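Local coordinates for protein sulfotransferase (Mycobacterium tuberculosis, PDB 2ZQ5) that probably transfers a sulfuryl group from a nucleotide donor to an acceptor molecule, at residues 235-243 with 296-307. Numbering follows the deposited sequence.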
loop_
_atom_site.group_PDB
_atom_site.type_symbol
_atom_site.label_atom_id
_atom_site.label_comp_id
_atom_site.label_asym_id
_atom_site.label_seq_id
_atom_site.Cartn_x
_atom_site.Cartn_y
_atom_site.Cartn_z
ATOM N N HIS A 235 6.132 -4.731 -0.466
ATOM C CA HIS A 235 7.305 -5.219 0.235
ATOM C C HIS A 235 7.703 -6.630 -0.187
ATOM O O HIS A 235 8.851 -7.033 -0.020
ATOM C CB HIS A 235 7.062 -5.076 1.737
ATOM C CG HIS A 235 6.779 -3.660 2.138
ATOM N ND1 HIS A 235 5.833 -3.311 3.076
ATOM C CD2 HIS A 235 7.279 -2.498 1.657
ATOM C CE1 HIS A 235 5.757 -1.992 3.149
ATOM N NE2 HIS A 235 6.623 -1.476 2.298
ATOM N N LEU A 236 6.760 -7.368 -0.765
ATOM C CA LEU A 236 7.049 -8.714 -1.255
ATOM C C LEU A 236 7.928 -8.629 -2.500
ATOM O O LEU A 236 8.840 -9.440 -2.694
ATOM C CB LEU A 236 5.759 -9.433 -1.653
ATOM C CG LEU A 236 4.786 -9.842 -0.554
ATOM C CD1 LEU A 236 3.490 -10.338 -1.180
ATOM C CD2 LEU A 236 5.415 -10.932 0.307
ATOM N N PHE A 237 7.640 -7.627 -3.330
ATOM C CA PHE A 237 8.325 -7.405 -4.602
ATOM C C PHE A 237 9.598 -6.576 -4.524
ATOM O O PHE A 237 10.465 -6.676 -5.402
ATOM C CB PHE A 237 7.386 -6.675 -5.576
ATOM C CG PHE A 237 6.092 -7.391 -5.859
ATOM C CD1 PHE A 237 5.939 -8.133 -7.028
ATOM C CD2 PHE A 237 5.017 -7.297 -4.978
ATOM C CE1 PHE A 237 4.731 -8.766 -7.315
ATOM C CE2 PHE A 237 3.807 -7.931 -5.258
ATOM C CZ PHE A 237 3.666 -8.665 -6.431
ATOM N N ALA A 238 9.708 -5.755 -3.487
ATOM C CA ALA A 238 10.836 -4.838 -3.364
ATOM C C ALA A 238 11.675 -4.993 -2.112
ATOM O O ALA A 238 12.174 -4.006 -1.572
ATOM C CB ALA A 238 10.317 -3.405 -3.456
ATOM N N LEU A 239 11.858 -6.225 -1.659
ATOM C CA LEU A 239 12.632 -6.445 -0.452
ATOM C C LEU A 239 14.056 -5.900 -0.535
ATOM O O LEU A 239 14.559 -5.350 0.445
ATOM C CB LEU A 239 12.659 -7.932 -0.101
ATOM C CG LEU A 239 13.394 -8.256 1.201
ATOM C CD1 LEU A 239 12.754 -7.510 2.368
ATOM C CD2 LEU A 239 13.362 -9.760 1.434
ATOM N N ASP A 240 14.716 -6.041 -1.683
ATOM C CA ASP A 240 16.077 -5.523 -1.784
ATOM C C ASP A 240 16.098 -4.011 -1.591
ATOM O O ASP A 240 16.983 -3.483 -0.919
ATOM C CB ASP A 240 16.723 -5.882 -3.129
ATOM C CG ASP A 240 17.018 -7.367 -3.262
ATOM O OD1 ASP A 240 17.441 -7.992 -2.267
ATOM O OD2 ASP A 240 16.842 -7.908 -4.373
ATOM N N ALA A 241 15.124 -3.313 -2.172
ATOM C CA ALA A 241 15.057 -1.863 -2.030
ATOM C C ALA A 241 14.740 -1.508 -0.585
ATOM O O ALA A 241 15.269 -0.539 -0.035
ATOM C CB ALA A 241 13.987 -1.288 -2.957
ATOM N N LEU A 242 13.867 -2.300 0.025
ATOM C CA LEU A 242 13.482 -2.083 1.406
ATOM C C LEU A 242 14.708 -2.196 2.310
ATOM O O LEU A 242 14.968 -1.308 3.125
ATOM C CB LEU A 242 12.413 -3.112 1.800
ATOM C CG LEU A 242 11.685 -2.966 3.140
ATOM C CD1 LEU A 242 10.424 -3.815 3.105
ATOM C CD2 LEU A 242 12.585 -3.378 4.297
ATOM N N MET A 243 15.470 -3.275 2.158
ATOM C CA MET A 243 16.657 -3.468 2.987
ATOM C C MET A 243 17.756 -2.449 2.693
ATOM O O MET A 243 18.510 -2.077 3.590
ATOM C CB MET A 243 17.203 -4.892 2.821
ATOM C CG MET A 243 16.222 -5.986 3.233
ATOM S SD MET A 243 15.630 -5.828 4.939
ATOM C CE MET A 243 16.915 -6.678 5.826
ATOM N N GLY A 296 5.041 -12.059 -6.645
ATOM C CA GLY A 296 5.323 -11.413 -5.375
ATOM C C GLY A 296 5.906 -12.361 -4.344
ATOM O O GLY A 296 6.934 -12.073 -3.732
ATOM N N LEU A 297 5.249 -13.498 -4.141
ATOM C CA LEU A 297 5.731 -14.460 -3.162
ATOM C C LEU A 297 7.076 -15.069 -3.558
ATOM O O LEU A 297 7.944 -15.271 -2.705
ATOM C CB LEU A 297 4.684 -15.557 -2.949
ATOM C CG LEU A 297 3.408 -15.077 -2.246
ATOM C CD1 LEU A 297 2.365 -16.186 -2.242
ATOM C CD2 LEU A 297 3.739 -14.643 -0.824
ATOM N N GLU A 298 7.260 -15.349 -4.846
ATOM C CA GLU A 298 8.513 -15.927 -5.316
ATOM C C GLU A 298 9.652 -14.921 -5.169
ATOM O O GLU A 298 10.736 -15.268 -4.700
ATOM C CB GLU A 298 8.374 -16.371 -6.775
ATOM C CG GLU A 298 9.578 -17.128 -7.332
ATOM C CD GLU A 298 10.745 -16.220 -7.666
ATOM O OE1 GLU A 298 10.508 -15.157 -8.277
ATOM O OE2 GLU A 298 11.897 -16.575 -7.335
ATOM N N ARG A 299 9.405 -13.672 -5.554
ATOM C CA ARG A 299 10.432 -12.639 -5.448
ATOM C C ARG A 299 10.835 -12.377 -4.001
ATOM O O ARG A 299 12.001 -12.100 -3.718
ATOM C CB ARG A 299 9.948 -11.338 -6.097
ATOM C CG ARG A 299 9.827 -11.394 -7.622
ATOM C CD ARG A 299 11.190 -11.466 -8.303
ATOM N NE ARG A 299 11.834 -12.766 -8.132
ATOM C CZ ARG A 299 13.111 -13.016 -8.407
ATOM N NH1 ARG A 299 13.900 -12.054 -8.870
ATOM N NH2 ARG A 299 13.603 -14.232 -8.216
ATOM N N PHE A 300 9.874 -12.459 -3.083
ATOM C CA PHE A 300 10.175 -12.240 -1.672
ATOM C C PHE A 300 11.073 -13.370 -1.177
ATOM O O PHE A 300 12.065 -13.121 -0.502
ATOM C CB PHE A 300 8.891 -12.202 -0.837
ATOM C CG PHE A 300 9.105 -11.756 0.585
ATOM C CD1 PHE A 300 9.421 -10.433 0.875
ATOM C CD2 PHE A 300 8.992 -12.665 1.638
ATOM C CE1 PHE A 300 9.619 -10.014 2.189
ATOM C CE2 PHE A 300 9.187 -12.256 2.963
ATOM C CZ PHE A 300 9.502 -10.925 3.238
ATOM N N ASN A 301 10.726 -14.608 -1.516
ATOM C CA ASN A 301 11.540 -15.751 -1.100
ATOM C C ASN A 301 12.958 -15.659 -1.654
ATOM O O ASN A 301 13.929 -15.876 -0.932
ATOM C CB ASN A 301 10.930 -17.074 -1.572
ATOM C CG ASN A 301 9.722 -17.485 -0.766
ATOM O OD1 ASN A 301 9.527 -17.029 0.359
ATOM N ND2 ASN A 301 8.915 -18.376 -1.328
ATOM N N ALA A 302 13.073 -15.345 -2.939
ATOM C CA ALA A 302 14.379 -15.258 -3.582
ATOM C C ALA A 302 15.276 -14.200 -2.957
ATOM O O ALA A 302 16.460 -14.441 -2.724
ATOM C CB ALA A 302 14.208 -14.981 -5.079
ATOM N N ALA A 303 14.709 -13.033 -2.674
ATOM C CA ALA A 303 15.469 -11.933 -2.099
ATOM C C ALA A 303 15.786 -12.093 -0.617
ATOM O O ALA A 303 16.854 -11.701 -0.156
ATOM C CB ALA A 303 14.725 -10.622 -2.325
ATOM N N ARG A 304 14.852 -12.669 0.126
ATOM C CA ARG A 304 15.015 -12.860 1.562
ATOM C C ARG A 304 16.231 -13.707 1.944
ATOM O O ARG A 304 16.845 -13.489 2.989
ATOM C CB ARG A 304 13.735 -13.485 2.114
ATOM C CG ARG A 304 13.749 -13.857 3.581
ATOM C CD ARG A 304 12.399 -14.450 3.948
ATOM N NE ARG A 304 12.354 -14.942 5.317
ATOM C CZ ARG A 304 11.254 -15.400 5.900
ATOM N NH1 ARG A 304 10.108 -15.426 5.226
ATOM N NH2 ARG A 304 11.295 -15.828 7.153
ATOM N N ALA A 305 16.582 -14.661 1.090
ATOM C CA ALA A 305 17.707 -15.552 1.363
ATOM C C ALA A 305 19.048 -14.873 1.652
ATOM O O ALA A 305 19.839 -15.380 2.449
ATOM C CB ALA A 305 17.867 -16.539 0.206
ATOM N N LYS A 306 19.309 -13.731 1.024
ATOM C CA LYS A 306 20.587 -13.045 1.216
ATOM C C LYS A 306 20.695 -12.218 2.491
ATOM O O LYS A 306 21.762 -11.685 2.793
ATOM C CB LYS A 306 20.882 -12.127 0.028
ATOM C CG LYS A 306 20.156 -10.796 0.094
ATOM C CD LYS A 306 20.598 -9.851 -1.011
ATOM C CE LYS A 306 20.166 -10.360 -2.369
ATOM N NZ LYS A 306 18.690 -10.508 -2.421
ATOM N N TYR A 307 19.604 -12.107 3.240
ATOM C CA TYR A 307 19.619 -11.304 4.456
ATOM C C TYR A 307 19.618 -12.133 5.732
ATOM O O TYR A 307 19.384 -13.338 5.706
ATOM C CB TYR A 307 18.430 -10.339 4.448
ATOM C CG TYR A 307 18.459 -9.411 3.257
ATOM C CD1 TYR A 307 19.413 -8.400 3.165
ATOM C CD2 TYR A 307 17.584 -9.589 2.185
ATOM C CE1 TYR A 307 19.505 -7.594 2.038
ATOM C CE2 TYR A 307 17.666 -8.787 1.048
ATOM C CZ TYR A 307 18.633 -7.793 0.979
ATOM O OH TYR A 307 18.759 -7.023 -0.155
HETATM O O HOH W 1 11.457 -9.009 -3.244
HETATM O O HOH W 2 19.556 -4.529 -0.547
#
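G296 CA packs over one face of F237, offset toward the rim, 3.3 Å from F237 CE1 in a CH-pi contact, and the absence of a side chain lets the backbone of helix 282-304 come this close. One turn further along that helix, the F300 ring is met at about a right angle by L236, which lays CD2 over one face, 3.8 Å from F300 CG, while the carbonyl O of H235 meets the ring edge. L239 fills the middle. With CG anti to the backbone N (chi1 -177°), its CD2 presses on the backbone of R304, 3.5 Å from R304 CA, and its CB lies beside A303 CB. Y307 is sandwiched: K306 CG lies over the centre of one ring face and M243 CG over the other, with M243 SD farther above that second face in a Met-aromatic contact. F312 and Q253, on two neighbouring strands of the parallel sheet, also pack against this close-packed inner side, where R304 turns its guanidinium away to a salt bridge with D314.

Toward solvent the contact becomes polar and looser. A water lies 2.7 Å from L236 O and accepts from L239 N, with only a weak bond to R299 O across the contact. The Y307 hydroxyl donates to D240 OD1 at 2.7 Å, on the anti side of the carboxylate, and accepts from a second water that also donates to D240 O. Exposed K306, bent at chi3 and chi4, curls back so that NZ reaches the syn lone pair of the same D240 OD1 at 2.8 Å, forming a salt bridge, and also donates to A303 O. Two donors, one cationic, thus converge on a single carboxylate oxygen, an arrangement that would probably favour ionised D240 and that ties helix 239-245 to the type I turn from R304 to Y307.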